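Local coordinates for kojibiose phosphorylase (Gut metagenome, PDB 6W0P), which is a phosphorylase of glycoside hydrolase family 65, carbohydrate-active enzymes with a central helical catalytic domain, at residues Tyr297-Asp310 with Asn699-Leu713. Residues are numbered along the deposited sequence; the frame is centred on the assembly and turned at random.
Sequences YQKSDILIDGSDSD and NWNYYQFKITFKNHL
The indole of W700 meets I304 and D310 where strand 303-305, between helices 282-300 and 308-324, pairs antiparallel with strand 702-709 as an outermost strand of the C-terminal-domain β-sheet. Over one indole face sits I304 CG2, a CH-π contact 3.3 Å from the five-ring centroid, while in the ring plane W700 NE1 donates to D310 OD2 (2.8 Å), on the anti side of a carboxylate turned 86° from the ring; T649 takes D310 OD1. N701 gives two bonds to D305, from N to O and from ND2 to OD2, the latter met from above the carboxylate plane. With CG between its backbone N and carbonyl carbon (chi1 72°), Y702 lays its ring face on D305 CB, 3.5 Å from the ring centroid. Y703 turns to the buried side, against helix 666-680. On the other face, Q704 runs alongside L303, and their backbones exchange two hydrogen bonds. F705 returns to helix 666-680, joined there by I302. Past the strand pairing, water takes over: one water donates to both K706 O and S300 O, and a second lies between S300 OG and K706 O. K706 NZ, also bonded to T715, donates to a further water, whose oxygen lies 2.8 Å from Q298 OE1, to which it donates.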
# COMPACT_ATOMS: atom_id res chain seq x y z
N TYR A 297 12.41 44.25 1.35
CA TYR A 297 11.59 44.77 2.47
C TYR A 297 10.83 46.03 1.97
O TYR A 297 9.67 46.21 2.40
CB TYR A 297 12.38 44.95 3.77
CG TYR A 297 12.70 43.65 4.49
CD1 TYR A 297 14.01 43.27 4.73
CD2 TYR A 297 11.70 42.76 4.89
CE1 TYR A 297 14.32 42.08 5.37
CE2 TYR A 297 12.00 41.57 5.54
CZ TYR A 297 13.31 41.23 5.79
OH TYR A 297 13.65 40.08 6.41
N GLN A 298 11.42 46.81 1.06
CA GLN A 298 10.79 48.01 0.44
C GLN A 298 9.58 47.56 -0.39
O GLN A 298 8.62 48.36 -0.51
CB GLN A 298 11.75 48.78 -0.46
CG GLN A 298 12.74 49.67 0.28
CD GLN A 298 12.08 50.63 1.24
OE1 GLN A 298 11.04 51.24 0.92
NE2 GLN A 298 12.68 50.80 2.41
N LYS A 299 9.63 46.34 -0.93
CA LYS A 299 8.59 45.78 -1.82
C LYS A 299 7.49 45.10 -0.99
O LYS A 299 6.32 45.17 -1.43
CB LYS A 299 9.24 44.91 -2.91
CG LYS A 299 9.87 45.72 -4.04
CD LYS A 299 10.15 44.97 -5.31
CE LYS A 299 10.93 43.68 -5.06
NZ LYS A 299 11.19 42.89 -6.31
N SER A 300 7.81 44.50 0.15
CA SER A 300 6.89 43.51 0.76
C SER A 300 6.81 43.57 2.29
O SER A 300 5.97 42.80 2.83
CB SER A 300 7.25 42.13 0.28
OG SER A 300 7.34 42.09 -1.14
N ASP A 301 7.59 44.41 2.99
CA ASP A 301 7.64 44.39 4.48
C ASP A 301 6.22 44.59 5.01
O ASP A 301 5.45 45.33 4.39
CB ASP A 301 8.58 45.43 5.09
CG ASP A 301 8.87 45.14 6.55
OD1 ASP A 301 9.07 43.96 6.90
OD2 ASP A 301 8.88 46.11 7.34
N ILE A 302 5.86 43.89 6.08
CA ILE A 302 4.57 44.07 6.80
C ILE A 302 4.85 44.61 8.20
O ILE A 302 5.70 44.02 8.88
CB ILE A 302 3.79 42.75 6.84
CG1 ILE A 302 3.39 42.30 5.44
CG2 ILE A 302 2.59 42.85 7.77
CD1 ILE A 302 2.56 41.08 5.46
N LEU A 303 4.18 45.69 8.59
CA LEU A 303 4.30 46.27 9.94
C LEU A 303 3.10 45.79 10.75
O LEU A 303 1.99 45.80 10.21
CB LEU A 303 4.31 47.79 9.90
CG LEU A 303 5.48 48.47 9.18
CD1 LEU A 303 5.34 49.99 9.28
CD2 LEU A 303 6.78 48.04 9.79
N ILE A 304 3.34 45.40 12.00
CA ILE A 304 2.27 45.03 12.95
C ILE A 304 2.54 45.79 14.24
O ILE A 304 3.66 45.62 14.80
CB ILE A 304 2.21 43.51 13.16
CG1 ILE A 304 1.81 42.81 11.85
CG2 ILE A 304 1.27 43.18 14.31
CD1 ILE A 304 1.73 41.31 11.91
N ASP A 305 1.57 46.60 14.68
CA ASP A 305 1.65 47.37 15.93
C ASP A 305 0.70 46.73 16.94
O ASP A 305 -0.44 46.45 16.56
CB ASP A 305 1.33 48.85 15.70
CG ASP A 305 1.53 49.71 16.93
OD1 ASP A 305 2.68 49.86 17.36
OD2 ASP A 305 0.53 50.16 17.50
N GLY A 306 1.16 46.51 18.17
CA GLY A 306 0.34 45.97 19.26
C GLY A 306 0.66 44.51 19.54
O GLY A 306 0.06 43.97 20.49
N SER A 307 1.57 43.90 18.77
CA SER A 307 2.02 42.49 18.96
C SER A 307 3.46 42.32 18.47
O SER A 307 3.64 42.07 17.29
CB SER A 307 1.11 41.51 18.29
OG SER A 307 1.66 40.20 18.40
N ASP A 308 4.44 42.51 19.35
CA ASP A 308 5.88 42.33 19.08
C ASP A 308 6.09 40.91 18.56
O ASP A 308 6.94 40.71 17.68
CB ASP A 308 6.74 42.60 20.32
CG ASP A 308 6.64 44.04 20.81
OD1 ASP A 308 6.39 44.94 19.98
OD2 ASP A 308 6.84 44.24 22.02
N SER A 309 5.31 39.97 19.11
CA SER A 309 5.36 38.53 18.76
C SER A 309 4.96 38.34 17.29
O SER A 309 5.66 37.61 16.54
CB SER A 309 4.49 37.75 19.68
OG SER A 309 4.32 36.43 19.17
N ASP A 310 3.90 39.01 16.85
CA ASP A 310 3.43 38.89 15.44
C ASP A 310 4.36 39.70 14.54
O ASP A 310 4.58 39.30 13.40
CB ASP A 310 1.96 39.27 15.31
CG ASP A 310 0.99 38.16 15.67
OD1 ASP A 310 1.39 36.99 15.57
OD2 ASP A 310 -0.16 38.48 16.00
N ASN A 699 -6.08 41.82 17.98
CA ASN A 699 -4.78 41.91 18.71
C ASN A 699 -3.90 43.04 18.18
O ASN A 699 -2.84 43.28 18.81
CB ASN A 699 -4.02 40.59 18.59
CG ASN A 699 -4.81 39.43 19.16
OD1 ASN A 699 -5.33 39.52 20.27
ND2 ASN A 699 -4.91 38.35 18.41
N TRP A 700 -4.21 43.68 17.05
CA TRP A 700 -3.30 44.69 16.44
C TRP A 700 -3.97 46.07 16.42
O TRP A 700 -5.09 46.19 15.89
CB TRP A 700 -2.87 44.30 15.02
CG TRP A 700 -2.27 42.94 14.84
CD1 TRP A 700 -1.64 42.18 15.77
CD2 TRP A 700 -2.20 42.20 13.61
NE1 TRP A 700 -1.23 41.00 15.22
CE2 TRP A 700 -1.55 40.98 13.89
CE3 TRP A 700 -2.64 42.43 12.30
CZ2 TRP A 700 -1.31 40.01 12.92
CZ3 TRP A 700 -2.41 41.47 11.35
CH2 TRP A 700 -1.77 40.26 11.66
N ASN A 701 -3.23 47.10 16.85
CA ASN A 701 -3.61 48.53 16.72
C ASN A 701 -3.66 48.89 15.24
O ASN A 701 -4.66 49.43 14.81
CB ASN A 701 -2.63 49.45 17.45
CG ASN A 701 -2.60 49.17 18.94
OD1 ASN A 701 -3.66 48.87 19.51
ND2 ASN A 701 -1.42 49.22 19.55
N TYR A 702 -2.64 48.53 14.48
CA TYR A 702 -2.63 48.67 13.01
C TYR A 702 -1.78 47.56 12.42
O TYR A 702 -0.98 46.94 13.14
CB TYR A 702 -2.20 50.09 12.61
CG TYR A 702 -0.75 50.48 12.78
CD1 TYR A 702 0.23 50.00 11.92
CD2 TYR A 702 -0.36 51.41 13.75
CE1 TYR A 702 1.56 50.39 12.05
CE2 TYR A 702 0.95 51.82 13.88
CZ TYR A 702 1.91 51.31 13.03
OH TYR A 702 3.21 51.71 13.12
N TYR A 703 -1.97 47.31 11.13
CA TYR A 703 -1.03 46.54 10.29
C TYR A 703 -0.85 47.30 8.98
O TYR A 703 -1.74 48.10 8.58
CB TYR A 703 -1.52 45.11 10.05
CG TYR A 703 -2.86 45.01 9.38
CD1 TYR A 703 -4.04 45.01 10.10
CD2 TYR A 703 -2.95 44.88 8.00
CE1 TYR A 703 -5.27 44.94 9.47
CE2 TYR A 703 -4.17 44.78 7.35
CZ TYR A 703 -5.34 44.81 8.09
OH TYR A 703 -6.54 44.71 7.45
N GLN A 704 0.26 47.01 8.31
CA GLN A 704 0.60 47.65 7.02
C GLN A 704 1.28 46.59 6.17
O GLN A 704 2.19 45.93 6.70
CB GLN A 704 1.47 48.88 7.25
CG GLN A 704 1.89 49.62 5.98
CD GLN A 704 2.72 50.83 6.32
OE1 GLN A 704 2.21 51.86 6.75
NE2 GLN A 704 4.02 50.70 6.17
N PHE A 705 0.83 46.45 4.92
CA PHE A 705 1.43 45.55 3.91
C PHE A 705 1.74 46.34 2.65
O PHE A 705 1.19 47.44 2.48
CB PHE A 705 0.54 44.34 3.64
CG PHE A 705 -0.81 44.61 3.03
CD1 PHE A 705 -0.98 44.67 1.66
CD2 PHE A 705 -1.93 44.70 3.84
CE1 PHE A 705 -2.24 44.90 1.11
CE2 PHE A 705 -3.18 44.93 3.29
CZ PHE A 705 -3.33 45.02 1.93
N LYS A 706 2.67 45.81 1.84
CA LYS A 706 3.13 46.38 0.55
C LYS A 706 3.02 45.29 -0.52
O LYS A 706 3.45 44.13 -0.25
CB LYS A 706 4.55 46.90 0.67
CG LYS A 706 4.72 48.09 1.61
CD LYS A 706 6.16 48.54 1.70
CE LYS A 706 6.40 49.64 2.70
NZ LYS A 706 6.16 50.97 2.09
N ILE A 707 2.46 45.66 -1.67
CA ILE A 707 2.25 44.80 -2.87
C ILE A 707 2.40 45.68 -4.11
O ILE A 707 2.19 46.91 -4.04
CB ILE A 707 0.88 44.10 -2.87
CG1 ILE A 707 -0.28 45.08 -2.86
CG2 ILE A 707 0.79 43.09 -1.74
CD1 ILE A 707 -1.64 44.43 -2.83
N THR A 708 2.73 45.05 -5.22
CA THR A 708 2.93 45.70 -6.53
C THR A 708 1.92 45.12 -7.52
O THR A 708 1.88 43.88 -7.69
CB THR A 708 4.37 45.54 -7.02
OG1 THR A 708 5.17 46.18 -6.03
CG2 THR A 708 4.61 46.13 -8.40
N PHE A 709 1.15 46.00 -8.13
CA PHE A 709 0.20 45.68 -9.20
C PHE A 709 0.31 46.76 -10.27
O PHE A 709 0.28 47.98 -9.91
CB PHE A 709 -1.20 45.57 -8.59
CG PHE A 709 -2.26 45.19 -9.57
CD1 PHE A 709 -2.18 43.99 -10.25
CD2 PHE A 709 -3.35 46.01 -9.79
CE1 PHE A 709 -3.18 43.62 -11.15
CE2 PHE A 709 -4.34 45.64 -10.70
CZ PHE A 709 -4.24 44.44 -11.38
N LYS A 710 0.40 46.33 -11.52
CA LYS A 710 0.53 47.20 -12.72
C LYS A 710 1.64 48.23 -12.48
O LYS A 710 1.40 49.43 -12.75
CB LYS A 710 -0.79 47.88 -13.03
CG LYS A 710 -1.93 46.95 -13.43
CD LYS A 710 -3.03 47.72 -14.14
CE LYS A 710 -4.32 46.96 -14.29
NZ LYS A 710 -4.33 46.17 -15.55
N ASN A 711 2.78 47.76 -11.99
CA ASN A 711 4.04 48.51 -11.74
C ASN A 711 3.80 49.58 -10.68
O ASN A 711 4.62 50.52 -10.65
CB ASN A 711 4.61 49.12 -13.02
CG ASN A 711 5.02 48.07 -14.03
OD1 ASN A 711 5.64 47.07 -13.67
ND2 ASN A 711 4.69 48.27 -15.28
N HIS A 712 2.73 49.47 -9.88
CA HIS A 712 2.49 50.39 -8.73
C HIS A 712 2.88 49.68 -7.44
O HIS A 712 2.18 48.73 -7.08
CB HIS A 712 1.04 50.86 -8.64
CG HIS A 712 0.53 51.56 -9.85
ND1 HIS A 712 0.84 52.86 -10.12
CD2 HIS A 712 -0.29 51.14 -10.84
CE1 HIS A 712 0.24 53.23 -11.24
NE2 HIS A 712 -0.46 52.18 -11.70
N LEU A 713 3.92 50.16 -6.78
CA LEU A 713 4.28 49.70 -5.43
C LEU A 713 3.33 50.34 -4.43
O LEU A 713 3.50 51.54 -4.16
CB LEU A 713 5.74 50.05 -5.13
CG LEU A 713 6.22 49.63 -3.73
CD1 LEU A 713 5.83 48.19 -3.43
CD2 LEU A 713 7.73 49.82 -3.60
O HOH W 1 8.35 50.76 0.13
O HOH W 2 5.60 44.55 -4.00
O HOH W 3 3.32 42.39 1.83
O HOH W 4 4.79 42.38 -1.96
O HOH W 5 5.21 47.83 5.55